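Side-chain contacts in protein (thiaminase I) (Bacillus subtilis, PDB 3THI), which catalyses the breakdown of thiamin, replacing its thiazole with another base or nucleophile at the methylene carbon of the pyrimidine: residues A[50-55]-A[279-284]; A[23-28]-A[32-37]; A[37-40]-A[45-48]. One frame throughout, in Å; residues are numbered along the deposited sequence.

Contact 1: A[50-55]-A[279-284]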
loop_
_atom_site.group_PDB
_atom_site.type_symbol
_atom_site.label_atom_id
_atom_site.label_comp_id
_atom_site.label_asym_id
_atom_site.label_seq_id
_atom_site.Cartn_x
_atom_site.Cartn_y
_atom_site.Cartn_z
ATOM N N LEU A 50 8.738 -18.461 -11.681
ATOM C CA LEU A 50 8.404 -17.886 -10.384
ATOM C C LEU A 50 7.037 -18.475 -10.049
ATOM O O LEU A 50 6.021 -18.102 -10.653
ATOM C CB LEU A 50 8.318 -16.369 -10.460
ATOM C CG LEU A 50 8.079 -15.661 -9.125
ATOM C CD1 LEU A 50 9.191 -16.004 -8.138
ATOM C CD2 LEU A 50 8.030 -14.162 -9.370
ATOM N N ASP A 51 7.031 -19.411 -9.104
ATOM C CA ASP A 51 5.822 -20.119 -8.701
ATOM C C ASP A 51 4.789 -19.351 -7.902
ATOM O O ASP A 51 3.600 -19.466 -8.168
ATOM C CB ASP A 51 6.202 -21.389 -7.947
ATOM C CG ASP A 51 7.084 -22.293 -8.761
ATOM O OD1 ASP A 51 6.705 -22.613 -9.910
ATOM O OD2 ASP A 51 8.169 -22.658 -8.260
ATOM N N VAL A 52 5.237 -18.641 -6.873
ATOM C CA VAL A 52 4.349 -17.861 -6.008
ATOM C C VAL A 52 4.987 -16.487 -5.836
ATOM O O VAL A 52 6.198 -16.368 -5.673
ATOM C CB VAL A 52 4.158 -18.533 -4.623
ATOM C CG1 VAL A 52 3.187 -17.738 -3.770
ATOM C CG2 VAL A 52 3.632 -19.941 -4.791
ATOM N N PHE A 53 4.161 -15.454 -5.851
ATOM C CA PHE A 53 4.660 -14.099 -5.741
ATOM C C PHE A 53 3.573 -13.177 -5.234
ATOM O O PHE A 53 2.381 -13.463 -5.373
ATOM C CB PHE A 53 5.150 -13.615 -7.114
ATOM C CG PHE A 53 4.222 -13.971 -8.242
ATOM C CD1 PHE A 53 3.145 -13.155 -8.563
ATOM C CD2 PHE A 53 4.393 -15.157 -8.949
ATOM C CE1 PHE A 53 2.251 -13.526 -9.571
ATOM C CE2 PHE A 53 3.505 -15.534 -9.953
ATOM C CZ PHE A 53 2.434 -14.721 -10.265
ATOM N N VAL A 54 4.001 -12.066 -4.652
ATOM C CA VAL A 54 3.088 -11.079 -4.126
ATOM C C VAL A 54 3.176 -9.868 -5.056
ATOM O O VAL A 54 4.265 -9.395 -5.375
ATOM C CB VAL A 54 3.453 -10.720 -2.667
ATOM C CG1 VAL A 54 2.354 -9.869 -2.040
ATOM C CG2 VAL A 54 3.657 -11.996 -1.856
ATOM N N LEU A 55 2.021 -9.388 -5.507
ATOM C CA LEU A 55 1.959 -8.261 -6.428
ATOM C C LEU A 55 0.999 -7.203 -5.920
ATOM O O LEU A 55 0.142 -7.489 -5.085
ATOM C CB LEU A 55 1.469 -8.753 -7.795
ATOM C CG LEU A 55 0.083 -9.425 -7.759
ATOM C CD1 LEU A 55 -0.967 -8.582 -8.478
ATOM C CD2 LEU A 55 0.163 -10.797 -8.380
ATOM N N LYS A 279 -0.388 -23.353 -4.172
ATOM C CA LYS A 279 -1.581 -22.800 -3.530
ATOM C C LYS A 279 -1.395 -22.877 -2.019
ATOM O O LYS A 279 -1.796 -21.980 -1.273
ATOM C CB LYS A 279 -2.818 -23.608 -3.923
ATOM C CG LYS A 279 -3.424 -23.263 -5.279
ATOM C CD LYS A 279 -4.368 -24.381 -5.699
ATOM C CE LYS A 279 -5.320 -23.955 -6.804
ATOM N NZ LYS A 279 -4.657 -23.540 -8.040
ATOM N N LYS A 280 -0.780 -23.968 -1.580
ATOM C CA LYS A 280 -0.530 -24.197 -0.172
ATOM C C LYS A 280 0.426 -23.117 0.349
ATOM O O LYS A 280 0.218 -22.553 1.424
ATOM C CB LYS A 280 0.044 -25.599 0.011
ATOM C CG LYS A 280 -0.144 -26.167 1.406
ATOM C CD LYS A 280 0.432 -27.561 1.542
ATOM C CE LYS A 280 0.156 -28.113 2.933
ATOM N NZ LYS A 280 0.809 -29.437 3.157
ATOM N N LEU A 281 1.462 -22.818 -0.433
ATOM C CA LEU A 281 2.440 -21.790 -0.084
ATOM C C LEU A 281 1.800 -20.401 -0.083
ATOM O O LEU A 281 2.034 -19.602 0.824
ATOM C CB LEU A 281 3.619 -21.829 -1.068
ATOM C CG LEU A 281 4.706 -20.767 -0.876
ATOM C CD1 LEU A 281 5.351 -20.885 0.504
ATOM C CD2 LEU A 281 5.737 -20.909 -1.961
ATOM N N ALA A 282 1.007 -20.106 -1.111
ATOM C CA ALA A 282 0.317 -18.821 -1.195
ATOM C C ALA A 282 -0.503 -18.595 0.082
ATOM O O ALA A 282 -0.489 -17.518 0.665
ATOM C CB ALA A 282 -0.596 -18.798 -2.420
ATOM N N ASN A 283 -1.193 -19.639 0.525
ATOM C CA ASN A 283 -2.000 -19.566 1.733
ATOM C C ASN A 283 -1.169 -19.306 2.978
ATOM O O ASN A 283 -1.560 -18.500 3.827
ATOM C CB ASN A 283 -2.834 -20.831 1.891
ATOM C CG ASN A 283 -4.196 -20.695 1.250
ATOM O OD1 ASN A 283 -5.050 -19.949 1.735
ATOM N ND2 ASN A 283 -4.396 -21.382 0.137
ATOM N N VAL A 284 -0.035 -19.998 3.089
ATOM C CA VAL A 284 0.878 -19.820 4.218
ATOM C C VAL A 284 1.361 -18.365 4.206
ATOM O O VAL A 284 1.276 -17.668 5.209
ATOM C CB VAL A 284 2.107 -20.783 4.128
ATOM C CG1 VAL A 284 3.187 -20.361 5.110
ATOM C CG2 VAL A 284 1.685 -22.224 4.422
#
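V52 holds CG1 anti to its backbone N (chi1 -177°), and this turns the two methyls so that each faces a different helix residue. CG2, anti to the carbonyl carbon, goes to L281. CG1 goes to A282. L281 also has its CG anti to the backbone N (chi1 177°). This extends the side chain toward the strand, and chi2 of 60° presents one of its two methyls, CD2. V52 CG2 lies 3.7 Å from L281 CD2, and the two side chains cross obliquely. The other V52 methyl rests against the helix backbone: V52 CG1 is 4.0 Å from A282 CA. V52 CG1 is 4.2 Å from A282 CB, the alanine methyl. A282 is small, which probably allows the close approach of V52 to the helix surface. The contact is apolar and buried.

On the same helix N283 ND2 bonds to K279 O at 3.0 Å, and the N283 side-chain amide also bonds to D76 O and D78 N, in the chain that follows strand 69-70.

V52 belongs to strand 52-56, which pairs in parallel with 2-6 and antiparallel with 260-269. V5 and V266 on these two strands touch its side chain. Helix 275-286 packs over this set of strands, with A282 also on F72 and L281 also on V5 and on W25 of helix 14-28.

Contact 2: A[23-28]-A[32-37]; sequences DQWQRQ and VKLEFT
The indole of W25 has L34 over one face and the carbonyl oxygen of V32 at its edge. L34 CD2 stands 3.4 Å above the plane of the W25 ring, offset toward the rim. It makes a CH-pi contact with the five-membered ring, 3.8 Å from CD2 to the centroid. L34 CG comes as near as 3.4 Å to W25 CD1. At the edge, W25 NE1 donates to V32 O at 2.8 Å. The oxygen is close to the ring plane, but the donor sits above the carbonyl plane, and the N-H...O angle of 138° is bent. The six-membered ring meets the valine side chain: W25 CZ2 is 3.6 Å from V32 CG1. CG of W25 is anti to its backbone N (chi1 178°), and this carries the indole from the helix to the strand.

A phenylalanine at W25 would probably leave V32 O without its indole donor and thin the packing against V32 and L34.

The contact belongs to the beta-alpha-beta unit of strand 2-6, helix 14-28 and strand 33-36. L3 of strand 2-6 also touches W25. The indole N-H is thus satisfied in a buried, largely apolar setting, and one side chain supplies both a directional bond and a broad apolar surface.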
loop_
_atom_site.group_PDB
_atom_site.type_symbol
_atom_site.label_atom_id
_atom_site.label_comp_id
_atom_site.label_asym_id
_atom_site.label_seq_id
_atom_site.Cartn_x
_atom_site.Cartn_y
_atom_site.Cartn_z
ATOM N N ASP A 23 9.806 -19.990 7.884
ATOM C CA ASP A 23 9.470 -20.646 9.136
ATOM C C ASP A 23 8.090 -21.294 9.073
ATOM O O ASP A 23 7.944 -22.480 9.375
ATOM C CB ASP A 23 9.533 -19.649 10.291
ATOM C CG ASP A 23 9.299 -20.298 11.638
ATOM O OD1 ASP A 23 9.618 -21.500 11.800
ATOM O OD2 ASP A 23 8.801 -19.596 12.540
ATOM N N GLN A 24 7.084 -20.527 8.663
ATOM C CA GLN A 24 5.729 -21.066 8.569
ATOM C C GLN A 24 5.590 -22.172 7.509
ATOM O O GLN A 24 4.832 -23.129 7.704
ATOM C CB GLN A 24 4.718 -19.948 8.326
ATOM C CG GLN A 24 4.627 -18.968 9.472
ATOM C CD GLN A 24 4.096 -19.601 10.735
ATOM O OE1 GLN A 24 3.233 -20.471 10.691
ATOM N NE2 GLN A 24 4.602 -19.157 11.876
ATOM N N TRP A 25 6.326 -22.051 6.404
ATOM C CA TRP A 25 6.290 -23.067 5.350
ATOM C C TRP A 25 6.895 -24.380 5.861
ATOM O O TRP A 25 6.309 -25.447 5.686
ATOM C CB TRP A 25 7.071 -22.603 4.125
ATOM C CG TRP A 25 7.116 -23.613 3.005
ATOM C CD1 TRP A 25 8.234 -24.193 2.468
ATOM C CD2 TRP A 25 6.006 -24.110 2.237
ATOM N NE1 TRP A 25 7.892 -25.004 1.409
ATOM C CE2 TRP A 25 6.531 -24.971 1.247
ATOM C CE3 TRP A 25 4.618 -23.910 2.297
ATOM C CZ2 TRP A 25 5.720 -25.626 0.315
ATOM C CZ3 TRP A 25 3.812 -24.567 1.371
ATOM C CH2 TRP A 25 4.368 -25.415 0.394
ATOM N N GLN A 26 8.068 -24.288 6.489
ATOM C CA GLN A 26 8.766 -25.451 7.043
ATOM C C GLN A 26 7.966 -26.235 8.079
ATOM O O GLN A 26 8.167 -27.438 8.243
ATOM C CB GLN A 26 10.100 -25.028 7.663
ATOM C CG GLN A 26 11.212 -24.819 6.651
ATOM C CD GLN A 26 12.490 -24.280 7.280
ATOM O OE1 GLN A 26 12.456 -23.632 8.336
ATOM N NE2 GLN A 26 13.624 -24.535 6.625
ATOM N N ARG A 27 7.058 -25.557 8.776
ATOM C CA ARG A 27 6.249 -26.205 9.803
ATOM C C ARG A 27 5.293 -27.270 9.255
ATOM O O ARG A 27 5.021 -28.275 9.921
ATOM C CB ARG A 27 5.496 -25.154 10.638
ATOM C CG ARG A 27 6.430 -24.248 11.449
ATOM C CD ARG A 27 5.706 -23.421 12.508
ATOM N NE ARG A 27 6.623 -22.487 13.172
ATOM C CZ ARG A 27 6.246 -21.417 13.876
ATOM N NH1 ARG A 27 4.959 -21.130 14.027
ATOM N NH2 ARG A 27 7.159 -20.610 14.404
ATOM N N GLN A 28 4.835 -27.074 8.021
ATOM C CA GLN A 28 3.911 -28.006 7.383
ATOM C C GLN A 28 4.487 -28.701 6.156
ATOM O O GLN A 28 4.039 -29.776 5.784
ATOM C CB GLN A 28 2.581 -27.302 7.062
ATOM C CG GLN A 28 2.699 -25.812 6.702
ATOM C CD GLN A 28 1.794 -24.908 7.556
ATOM O OE1 GLN A 28 2.028 -24.719 8.754
ATOM N NE2 GLN A 28 0.773 -24.329 6.929
ATOM N N VAL A 32 10.000 -29.312 1.242
ATOM C CA VAL A 32 9.865 -28.509 0.039
ATOM C C VAL A 32 10.657 -27.227 0.227
ATOM O O VAL A 32 10.313 -26.375 1.058
ATOM C CB VAL A 32 8.393 -28.171 -0.253
ATOM C CG1 VAL A 32 8.286 -27.362 -1.572
ATOM C CG2 VAL A 32 7.577 -29.457 -0.317
ATOM N N LYS A 33 11.711 -27.094 -0.565
ATOM C CA LYS A 33 12.589 -25.942 -0.500
ATOM C C LYS A 33 11.988 -24.690 -1.136
ATOM O O LYS A 33 11.217 -24.774 -2.096
ATOM C CB LYS A 33 13.933 -26.292 -1.157
ATOM C CG LYS A 33 14.993 -25.209 -1.054
ATOM C CD LYS A 33 16.327 -25.657 -1.649
ATOM C CE LYS A 33 17.305 -24.472 -1.733
ATOM N NZ LYS A 33 18.615 -24.843 -2.365
ATOM N N LEU A 34 12.312 -23.535 -0.560
ATOM C CA LEU A 34 11.850 -22.249 -1.071
ATOM C C LEU A 34 13.053 -21.482 -1.589
ATOM O O LEU A 34 14.100 -21.464 -0.943
ATOM C CB LEU A 34 11.173 -21.423 0.035
ATOM C CG LEU A 34 9.842 -21.909 0.616
ATOM C CD1 LEU A 34 9.242 -20.833 1.519
ATOM C CD2 LEU A 34 8.871 -22.230 -0.513
ATOM N N GLU A 35 12.933 -20.919 -2.789
ATOM C CA GLU A 35 14.015 -20.117 -3.356
ATOM C C GLU A 35 13.486 -18.704 -3.544
ATOM O O GLU A 35 12.836 -18.399 -4.547
ATOM C CB GLU A 35 14.514 -20.677 -4.692
ATOM C CG GLU A 35 15.698 -19.887 -5.251
ATOM C CD GLU A 35 16.293 -20.475 -6.526
ATOM O OE1 GLU A 35 16.413 -21.718 -6.637
ATOM O OE2 GLU A 35 16.660 -19.676 -7.416
ATOM N N PHE A 36 13.727 -17.858 -2.548
ATOM C CA PHE A 36 13.261 -16.482 -2.595
ATOM C C PHE A 36 13.959 -15.696 -3.672
ATOM O O PHE A 36 15.188 -15.661 -3.755
ATOM C CB PHE A 36 13.408 -15.812 -1.243
ATOM C CG PHE A 36 12.461 -16.346 -0.209
ATOM C CD1 PHE A 36 12.805 -17.448 0.563
ATOM C CD2 PHE A 36 11.220 -15.731 -0.001
ATOM C CE1 PHE A 36 11.937 -17.933 1.534
ATOM C CE2 PHE A 36 10.340 -16.203 0.964
ATOM C CZ PHE A 36 10.698 -17.309 1.739
ATOM N N THR A 37 13.141 -15.087 -4.516
ATOM C CA THR A 37 13.604 -14.301 -5.643
ATOM C C THR A 37 13.170 -12.856 -5.478
ATOM O O THR A 37 12.278 -12.555 -4.697
ATOM C CB THR A 37 12.991 -14.854 -6.936
ATOM O OG1 THR A 37 13.111 -16.285 -6.933
ATOM C CG2 THR A 37 13.700 -14.293 -8.161
#

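Contact 3: A[37-40]-A[45-48]; sequences TDWD and DPPD
W39 makes one hydrogen bond across the loop, from its indole NE1 to the backbone O of D45, at 2.9 Å. The bond is fairly straight at the hydrogen, with an N-H...O angle of 155°. It is unusual at the acceptor: the donor stands 72° out of the carbonyl plane, well off the lone pairs. The oxygen lies at the edge of the indole, tilted a little from its plane.

The apolar contacts come from the two prolines that follow D45. P46 CG is 3.8 Å from W39 CZ2, on the six-membered ring. P47 CD is 3.5 Å from W39 CD1, on the five-membered ring. Both prolines approach obliquely. Together they brace the indole on its NE1 side, around the carbonyl that it binds.

Charge enters through a separate link. The D45 carboxylate forms a salt bridge with R347.

The ring of F53, on strand 52-56, also meets W39, with the planes at about 60°.

Neither segment is regular helix or strand. A buried tryptophan holds together two parts of the irregular connection between strands 33-36 and 52-56. These strands flank 2-6, the order at the start of a domain of the periplasmic-binding-protein type, consistent with the family.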
loop_
_atom_site.group_PDB
_atom_site.type_symbol
_atom_site.label_atom_id
_atom_site.label_comp_id
_atom_site.label_asym_id
_atom_site.label_seq_id
_atom_site.Cartn_x
_atom_site.Cartn_y
_atom_site.Cartn_z
ATOM N N THR A 37 13.141 -15.087 -4.516
ATOM C CA THR A 37 13.604 -14.301 -5.643
ATOM C C THR A 37 13.170 -12.856 -5.478
ATOM O O THR A 37 12.278 -12.555 -4.697
ATOM C CB THR A 37 12.991 -14.854 -6.936
ATOM O OG1 THR A 37 13.111 -16.285 -6.933
ATOM C CG2 THR A 37 13.700 -14.293 -8.161
ATOM N N ASP A 38 13.857 -11.956 -6.163
ATOM C CA ASP A 38 13.509 -10.554 -6.119
ATOM C C ASP A 38 12.639 -10.309 -7.338
ATOM O O ASP A 38 13.091 -10.457 -8.467
ATOM C CB ASP A 38 14.765 -9.687 -6.204
ATOM C CG ASP A 38 15.123 -9.048 -4.882
ATOM O OD1 ASP A 38 15.229 -9.777 -3.869
ATOM O OD2 ASP A 38 15.309 -7.810 -4.861
ATOM N N TRP A 39 11.373 -9.999 -7.112
ATOM C CA TRP A 39 10.472 -9.739 -8.212
ATOM C C TRP A 39 9.557 -8.589 -7.844
ATOM O O TRP A 39 8.960 -8.576 -6.765
ATOM C CB TRP A 39 9.660 -10.983 -8.550
ATOM C CG TRP A 39 8.659 -10.736 -9.651
ATOM C CD1 TRP A 39 8.909 -10.675 -10.996
ATOM C CD2 TRP A 39 7.253 -10.494 -9.493
ATOM N NE1 TRP A 39 7.745 -10.411 -11.682
ATOM C CE2 TRP A 39 6.717 -10.298 -10.783
ATOM C CE3 TRP A 39 6.398 -10.427 -8.384
ATOM C CZ2 TRP A 39 5.363 -10.039 -10.994
ATOM C CZ3 TRP A 39 5.051 -10.167 -8.598
ATOM C CH2 TRP A 39 4.548 -9.977 -9.896
ATOM N N ASP A 40 9.445 -7.629 -8.753
ATOM C CA ASP A 40 8.615 -6.446 -8.543
ATOM C C ASP A 40 7.531 -6.329 -9.624
ATOM O O ASP A 40 7.839 -6.179 -10.809
ATOM C CB ASP A 40 9.527 -5.211 -8.529
ATOM C CG ASP A 40 8.769 -3.899 -8.386
ATOM O OD1 ASP A 40 7.610 -3.876 -7.912
ATOM O OD2 ASP A 40 9.361 -2.872 -8.752
ATOM N N ASP A 45 6.732 -8.567 -15.252
ATOM C CA ASP A 45 5.647 -9.525 -15.321
ATOM C C ASP A 45 6.180 -10.806 -14.665
ATOM O O ASP A 45 7.393 -10.969 -14.478
ATOM C CB ASP A 45 5.236 -9.770 -16.770
ATOM C CG ASP A 45 4.506 -8.584 -17.383
ATOM O OD1 ASP A 45 3.853 -7.796 -16.647
ATOM O OD2 ASP A 45 4.573 -8.457 -18.623
ATOM N N PRO A 46 5.280 -11.710 -14.253
ATOM C CA PRO A 46 5.715 -12.952 -13.610
ATOM C C PRO A 46 6.579 -13.847 -14.490
ATOM O O PRO A 46 6.184 -14.182 -15.609
ATOM C CB PRO A 46 4.390 -13.644 -13.302
ATOM C CG PRO A 46 3.449 -12.497 -13.107
ATOM C CD PRO A 46 3.815 -11.619 -14.270
ATOM N N PRO A 47 7.806 -14.176 -14.029
ATOM C CA PRO A 47 8.684 -15.053 -14.813
ATOM C C PRO A 47 8.048 -16.453 -14.815
ATOM O O PRO A 47 7.409 -16.851 -13.841
ATOM C CB PRO A 47 9.989 -15.045 -13.997
ATOM C CG PRO A 47 9.989 -13.700 -13.355
ATOM C CD PRO A 47 8.542 -13.570 -12.906
ATOM N N ASP A 48 8.209 -17.187 -15.910
ATOM C CA ASP A 48 7.649 -18.530 -16.020
ATOM C C ASP A 48 8.023 -19.456 -14.857
ATOM O O ASP A 48 7.237 -20.329 -14.469
ATOM C CB ASP A 48 8.096 -19.181 -17.335
ATOM C CG ASP A 48 7.438 -18.563 -18.562
ATOM O OD1 ASP A 48 7.002 -17.389 -18.513
ATOM O OD2 ASP A 48 7.375 -19.274 -19.588
#

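From the N terminus, strand 2-6 leads into helix 14-28. Contact 2 then closes the short turn that brings the chain back along strand 33-36. Contact 3 begins where that segment ends, at T37, and closes a short loop within the connection to strand 52-56. Contact 1 opens on that strand and spans more than 220 residues to helix 275-286. The three follow in series; none encloses or crosses another. Contacts 1 and 2 adjoin, with V284 CG1 3.6 Å from Q24 CB, so helices 14-28 and 275-286 pack together beside the strands. W39 of contact 3 lies against L50 of contact 1. The strand 52-56 region thus joins the helical layer to the loop.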